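Enterobactin synthetase component F-related protein (Vibrio cholerae serotype O1, PDB 4OXI) probably activates glycine with ATP as an adenylation domain, forming glycyl-adenosine-5'-phosphate, in a pathway of lipopolysaccharide modification that gives antimicrobial peptide resistance. Local coordinates at residues A[382-396]-A[453-465]. Numbering follows the deposited sequence.
Sequences SVPIGRAFEEECLAI and IVTKSNGVLIHLG. With GAP (glycyl-adenosine-5'-phosphate), chain B.
A classic beta bulge ties the Ile385-Gly386 corner to strand 460-466, beside the adenine of the bound glycyl-adenosine-5'-phosphate. Ile385 and Gly386 both face Leu461: Ile385 N donates to Leu461 O (2.9 Å), Gly386 N reaches the same oxygen in a weak bond, and Leu461 N returns one to Gly386 O (2.9 Å). Two residues further along each chain, a water bridges Val383 O and His463 N, linking the chains where they part.

Around this bridge the side chains pack in two groups. Pro384 lays its ring alongside the end of Ile462, CB to CD1 3.5 Å, while Val460 CG2 meets the same CB from another side. On the other flank Leu461 is buried among apolar neighbours, where its two methyls part: CD1 touches Leu394 CD1 (3.6 Å) and CD2 meets Ile396 CD1 as the two side chains pass in opposite directions. Val454, from the neighbouring hairpin strand, abuts Ile396, and Leu417 of strand 416-419 backs both Leu461 and Val454. At the type I' turn of that hairpin, Arg387 NH1 bonds weakly and obliquely to Gly459 O, while NH2 pairs with Glu391 OE1 at the guanidinium edge.

Ile385 works on both sides. CG1 sits between the backbone N and the carbonyl carbon (chi1 52°) and lies against Leu461 CB, while CG2, beside the backbone N, meets the adenine, 3.6 Å from N1 of the ligand. His463 sets one ring face against the purine, N3 of the ligand lying over its centre; Asp452, itself bonded to the ligand, holds His463 NE2. Loop and hairpin thus contribute Ile385 and His463 to the adenine side of the nucleotide pocket in an AMP-binding adenylation domain.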
loop_
_atom_site.group_PDB
_atom_site.type_symbol
_atom_site.label_atom_id
_atom_site.label_comp_id
_atom_site.label_asym_id
_atom_site.label_seq_id
_atom_site.Cartn_x
_atom_site.Cartn_y
_atom_site.Cartn_z
ATOM N N SER A 382 -22.923 -1.374 8.530
ATOM C CA SER A 382 -21.523 -1.448 8.112
ATOM C C SER A 382 -20.843 -2.616 8.805
ATOM O O SER A 382 -21.320 -3.109 9.831
ATOM C CB SER A 382 -20.789 -0.170 8.490
ATOM O OG SER A 382 -20.823 -0.014 9.899
ATOM N N VAL A 383 -19.728 -3.057 8.243
ATOM C CA VAL A 383 -18.935 -4.113 8.849
ATOM C C VAL A 383 -17.956 -3.463 9.809
ATOM O O VAL A 383 -17.247 -2.521 9.439
ATOM C CB VAL A 383 -18.183 -4.908 7.776
ATOM C CG1 VAL A 383 -17.372 -6.034 8.398
ATOM C CG2 VAL A 383 -19.159 -5.452 6.740
ATOM N N PRO A 384 -17.931 -3.937 11.060
ATOM C CA PRO A 384 -16.962 -3.448 12.053
ATOM C C PRO A 384 -15.525 -3.621 11.553
ATOM O O PRO A 384 -15.280 -4.516 10.745
ATOM C CB PRO A 384 -17.184 -4.377 13.250
ATOM C CG PRO A 384 -18.618 -4.890 13.084
ATOM C CD PRO A 384 -18.873 -4.933 11.609
ATOM N N ILE A 385 -14.595 -2.793 12.024
ATOM C CA ILE A 385 -13.177 -3.021 11.728
ATOM C C ILE A 385 -12.594 -4.022 12.728
ATOM O O ILE A 385 -11.486 -4.530 12.549
ATOM C CB ILE A 385 -12.352 -1.714 11.713
ATOM C CG1 ILE A 385 -12.557 -0.901 12.993
ATOM C CG2 ILE A 385 -12.731 -0.855 10.514
ATOM C CD1 ILE A 385 -11.534 0.270 13.135
ATOM N N GLY A 386 -13.345 -4.300 13.791
ATOM C CA GLY A 386 -13.069 -5.476 14.606
ATOM C C GLY A 386 -12.178 -5.239 15.801
ATOM O O GLY A 386 -12.382 -4.297 16.579
ATOM N N ARG A 387 -11.188 -6.104 15.955
ATOM C CA ARG A 387 -10.236 -5.969 17.046
ATOM C C ARG A 387 -8.829 -6.264 16.559
ATOM O O ARG A 387 -8.642 -6.815 15.469
ATOM C CB ARG A 387 -10.609 -6.902 18.203
ATOM C CG ARG A 387 -10.965 -8.312 17.759
ATOM C CD ARG A 387 -11.112 -9.280 18.962
ATOM N NE ARG A 387 -12.155 -8.847 19.888
ATOM C CZ ARG A 387 -11.958 -8.654 21.188
ATOM N NH1 ARG A 387 -12.960 -8.244 21.964
ATOM N NH2 ARG A 387 -10.759 -8.875 21.714
ATOM N N ALA A 388 -7.848 -5.906 17.380
ATOM C CA ALA A 388 -6.449 -5.977 17.001
ATOM C C ALA A 388 -5.954 -7.403 16.951
ATOM O O ALA A 388 -6.467 -8.269 17.655
ATOM C CB ALA A 388 -5.604 -5.175 17.987
ATOM N N PHE A 389 -4.933 -7.636 16.131
ATOM C CA PHE A 389 -4.246 -8.916 16.126
ATOM C C PHE A 389 -3.621 -9.193 17.489
ATOM O O PHE A 389 -3.625 -10.318 17.953
ATOM C CB PHE A 389 -3.155 -8.923 15.062
ATOM C CG PHE A 389 -3.677 -8.793 13.662
ATOM C CD1 PHE A 389 -4.499 -9.762 13.128
ATOM C CD2 PHE A 389 -3.321 -7.710 12.870
ATOM C CE1 PHE A 389 -4.981 -9.655 11.830
ATOM C CE2 PHE A 389 -3.801 -7.598 11.567
ATOM C CZ PHE A 389 -4.632 -8.571 11.052
ATOM N N GLU A 390 -3.083 -8.155 18.116
ATOM C CA GLU A 390 -2.406 -8.281 19.403
ATOM C C GLU A 390 -3.085 -7.414 20.443
ATOM O O GLU A 390 -3.383 -6.248 20.180
ATOM C CB GLU A 390 -0.958 -7.824 19.270
ATOM C CG GLU A 390 -0.169 -8.598 18.240
ATOM C CD GLU A 390 1.288 -8.204 18.229
ATOM O OE1 GLU A 390 1.587 -7.009 17.967
ATOM O OE2 GLU A 390 2.131 -9.092 18.495
ATOM N N GLU A 391 -3.315 -7.956 21.636
ATOM C CA GLU A 391 -3.928 -7.147 22.687
ATOM C C GLU A 391 -2.919 -6.101 23.140
ATOM O O GLU A 391 -1.728 -6.226 22.848
ATOM C CB GLU A 391 -4.448 -8.015 23.845
ATOM C CG GLU A 391 -5.687 -8.892 23.501
ATOM C CD GLU A 391 -7.049 -8.148 23.556
ATOM O OE1 GLU A 391 -8.080 -8.813 23.830
ATOM O OE2 GLU A 391 -7.112 -6.916 23.313
ATOM N N GLU A 392 -3.416 -5.052 23.799
ATOM C CA GLU A 392 -2.613 -3.912 24.270
ATOM C C GLU A 392 -2.115 -2.967 23.182
ATOM O O GLU A 392 -1.235 -2.142 23.438
ATOM C CB GLU A 392 -1.443 -4.369 25.150
ATOM C CG GLU A 392 -1.867 -5.276 26.291
ATOM C CD GLU A 392 -0.780 -5.479 27.326
ATOM O OE1 GLU A 392 0.420 -5.502 26.953
ATOM O OE2 GLU A 392 -1.137 -5.611 28.519
ATOM N N CYS A 393 -2.696 -3.055 21.987
ATOM C CA CYS A 393 -2.269 -2.229 20.854
ATOM C C CYS A 393 -3.144 -1.015 20.583
ATOM O O CYS A 393 -2.727 -0.096 19.874
ATOM C CB CYS A 393 -2.216 -3.071 19.569
ATOM S SG CYS A 393 -0.763 -4.106 19.507
ATOM N N LEU A 394 -4.366 -1.024 21.102
ATOM C CA LEU A 394 -5.332 -0.005 20.738
ATOM C C LEU A 394 -5.761 0.803 21.954
ATOM O O LEU A 394 -5.917 0.260 23.049
ATOM C CB LEU A 394 -6.567 -0.651 20.126
ATOM C CG LEU A 394 -6.366 -1.528 18.891
ATOM C CD1 LEU A 394 -7.706 -2.014 18.392
ATOM C CD2 LEU A 394 -5.659 -0.748 17.800
ATOM N N ALA A 395 -5.951 2.102 21.751
ATOM C CA ALA A 395 -6.615 2.940 22.735
ATOM C C ALA A 395 -7.512 3.938 22.021
ATOM O O ALA A 395 -7.350 4.187 20.819
ATOM C CB ALA A 395 -5.608 3.653 23.620
ATOM N N ILE A 396 -8.462 4.497 22.762
ATOM C CA ILE A 396 -9.408 5.464 22.230
ATOM C C ILE A 396 -9.322 6.702 23.106
ATOM O O ILE A 396 -9.308 6.596 24.327
ATOM C CB ILE A 396 -10.829 4.910 22.281
ATOM C CG1 ILE A 396 -10.926 3.618 21.470
ATOM C CG2 ILE A 396 -11.838 5.928 21.773
ATOM C CD1 ILE A 396 -12.276 2.920 21.600
ATOM N N ILE A 453 -12.067 8.170 13.756
ATOM C CA ILE A 453 -13.041 8.241 14.841
ATOM C C ILE A 453 -13.781 6.905 14.912
ATOM O O ILE A 453 -14.349 6.464 13.908
ATOM C CB ILE A 453 -14.055 9.388 14.594
ATOM C CG1 ILE A 453 -13.313 10.727 14.505
ATOM C CG2 ILE A 453 -15.139 9.413 15.678
ATOM C CD1 ILE A 453 -12.387 10.986 15.695
ATOM N N VAL A 454 -13.758 6.254 16.078
ATOM C CA VAL A 454 -14.395 4.947 16.217
ATOM C C VAL A 454 -15.326 4.869 17.418
ATOM O O VAL A 454 -15.290 5.722 18.310
ATOM C CB VAL A 454 -13.354 3.831 16.370
ATOM C CG1 VAL A 454 -12.385 3.839 15.195
ATOM C CG2 VAL A 454 -12.605 3.996 17.681
ATOM N N THR A 455 -16.159 3.832 17.436
ATOM C CA THR A 455 -16.913 3.492 18.638
ATOM C C THR A 455 -16.721 2.012 18.997
ATOM O O THR A 455 -16.580 1.168 18.112
ATOM C CB THR A 455 -18.419 3.826 18.494
ATOM O OG1 THR A 455 -19.089 3.546 19.727
ATOM C CG2 THR A 455 -19.043 2.997 17.411
ATOM N N LYS A 456 -16.679 1.701 20.290
ATOM C CA LYS A 456 -16.617 0.307 20.716
ATOM C C LYS A 456 -18.025 -0.217 20.969
ATOM O O LYS A 456 -18.736 0.277 21.845
ATOM C CB LYS A 456 -15.769 0.142 21.971
ATOM C CG LYS A 456 -15.578 -1.310 22.370
ATOM C CD LYS A 456 -14.641 -1.440 23.545
ATOM C CE LYS A 456 -14.480 -2.893 23.979
ATOM N NZ LYS A 456 -13.657 -2.991 25.227
ATOM N N SER A 457 -18.435 -1.208 20.191
ATOM C CA SER A 457 -19.792 -1.719 20.291
ATOM C C SER A 457 -19.769 -3.233 20.244
ATOM O O SER A 457 -19.168 -3.814 19.341
ATOM C CB SER A 457 -20.645 -1.179 19.151
ATOM O OG SER A 457 -21.962 -1.692 19.238
ATOM N N ASN A 458 -20.405 -3.862 21.232
ATOM C CA ASN A 458 -20.455 -5.316 21.337
ATOM C C ASN A 458 -19.052 -5.934 21.258
ATOM O O ASN A 458 -18.860 -7.009 20.694
ATOM C CB ASN A 458 -21.402 -5.907 20.275
ATOM C CG ASN A 458 -22.000 -7.249 20.695
ATOM O OD1 ASN A 458 -21.796 -7.713 21.818
ATOM N ND2 ASN A 458 -22.751 -7.870 19.789
ATOM N N GLY A 459 -18.070 -5.240 21.820
ATOM C CA GLY A 459 -16.714 -5.764 21.884
ATOM C C GLY A 459 -15.829 -5.521 20.664
ATOM O O GLY A 459 -14.657 -5.921 20.663
ATOM N N VAL A 460 -16.367 -4.872 19.631
ATOM C CA VAL A 460 -15.565 -4.569 18.448
ATOM C C VAL A 460 -15.600 -3.080 18.100
ATOM O O VAL A 460 -16.427 -2.328 18.616
ATOM C CB VAL A 460 -16.021 -5.400 17.227
ATOM C CG1 VAL A 460 -15.862 -6.887 17.514
ATOM C CG2 VAL A 460 -17.460 -5.098 16.898
ATOM N N LEU A 461 -14.697 -2.654 17.228
ATOM C CA LEU A 461 -14.644 -1.257 16.830
ATOM C C LEU A 461 -15.469 -1.036 15.575
ATOM O O LEU A 461 -15.465 -1.863 14.665
ATOM C CB LEU A 461 -13.195 -0.836 16.594
ATOM C CG LEU A 461 -12.335 -0.742 17.849
ATOM C CD1 LEU A 461 -10.879 -0.491 17.489
ATOM C CD2 LEU A 461 -12.862 0.378 18.729
ATOM N N ILE A 462 -16.194 0.074 15.534
ATOM C CA ILE A 462 -16.901 0.486 14.327
ATOM C C ILE A 462 -16.273 1.794 13.851
ATOM O O ILE A 462 -16.108 2.713 14.646
ATOM C CB ILE A 462 -18.383 0.760 14.617
ATOM C CG1 ILE A 462 -19.023 -0.426 15.346
ATOM C CG2 ILE A 462 -19.124 1.118 13.333
ATOM C CD1 ILE A 462 -19.016 -1.675 14.555
ATOM N N HIS A 463 -15.931 1.883 12.566
ATOM C CA HIS A 463 -15.274 3.083 12.052
ATOM C C HIS A 463 -16.336 4.085 11.679
ATOM O O HIS A 463 -17.206 3.772 10.882
ATOM C CB HIS A 463 -14.415 2.758 10.822
ATOM C CG HIS A 463 -13.665 3.935 10.275
ATOM N ND1 HIS A 463 -14.235 4.848 9.412
ATOM C CD2 HIS A 463 -12.386 4.348 10.463
ATOM C CE1 HIS A 463 -13.342 5.772 9.095
ATOM N NE2 HIS A 463 -12.214 5.494 9.721
ATOM N N LEU A 464 -16.254 5.290 12.246
ATOM C CA LEU A 464 -17.297 6.309 12.074
ATOM C C LEU A 464 -16.926 7.430 11.094
ATOM O O LEU A 464 -17.801 8.108 10.548
ATOM C CB LEU A 464 -17.670 6.909 13.432
ATOM C CG LEU A 464 -18.232 5.906 14.444
ATOM C CD1 LEU A 464 -18.411 6.529 15.818
ATOM C CD2 LEU A 464 -19.549 5.312 13.958
ATOM N N GLY A 465 -15.632 7.621 10.860
ATOM C CA GLY A 465 -15.175 8.708 10.014
ATOM C C GLY A 465 -13.858 9.254 10.519
ATOM O O GLY A 465 -13.132 8.571 11.248
HETATM N N GAP B . -2.782 0.051 4.869
HETATM C CA GAP B . -4.148 -0.026 4.272
HETATM C C GAP B . -4.558 1.388 3.911
HETATM O O GAP B . -5.618 1.649 3.371
HETATM P PA GAP B . -3.757 4.018 3.940
HETATM O O1A GAP B . -2.695 4.631 4.818
HETATM O O2A GAP B . -3.758 4.261 2.439
HETATM O O3A GAP B . -3.629 2.450 4.250
HETATM C "C5'" GAP B . -5.339 4.463 5.983
HETATM O "O5'" GAP B . -5.170 4.466 4.565
HETATM C "C4'" GAP B . -6.724 4.984 6.310
HETATM O "O4'" GAP B . -7.694 4.276 5.533
HETATM C "C3'" GAP B . -7.144 4.709 7.737
HETATM O "O3'" GAP B . -6.639 5.706 8.624
HETATM C "C2'" GAP B . -8.659 4.712 7.627
HETATM O "O2'" GAP B . -9.143 6.041 7.524
HETATM C "C1'" GAP B . -8.917 4.146 6.255
HETATM N N9 GAP B . -9.246 2.708 6.372
HETATM C C8 GAP B . -8.381 1.689 6.207
HETATM N N7 GAP B . -9.000 0.492 6.364
HETATM C C5 GAP B . -10.295 0.748 6.651
HETATM C C6 GAP B . -11.492 -0.065 6.951
HETATM N N6 GAP B . -11.430 -1.424 6.948
HETATM N N1 GAP B . -12.646 0.597 7.204
HETATM C C2 GAP B . -12.720 1.948 7.196
HETATM N N3 GAP B . -11.665 2.743 6.932
HETATM C C4 GAP B . -10.451 2.209 6.653
HETATM O O HOH W 1 -16.501 -0.170 10.580
#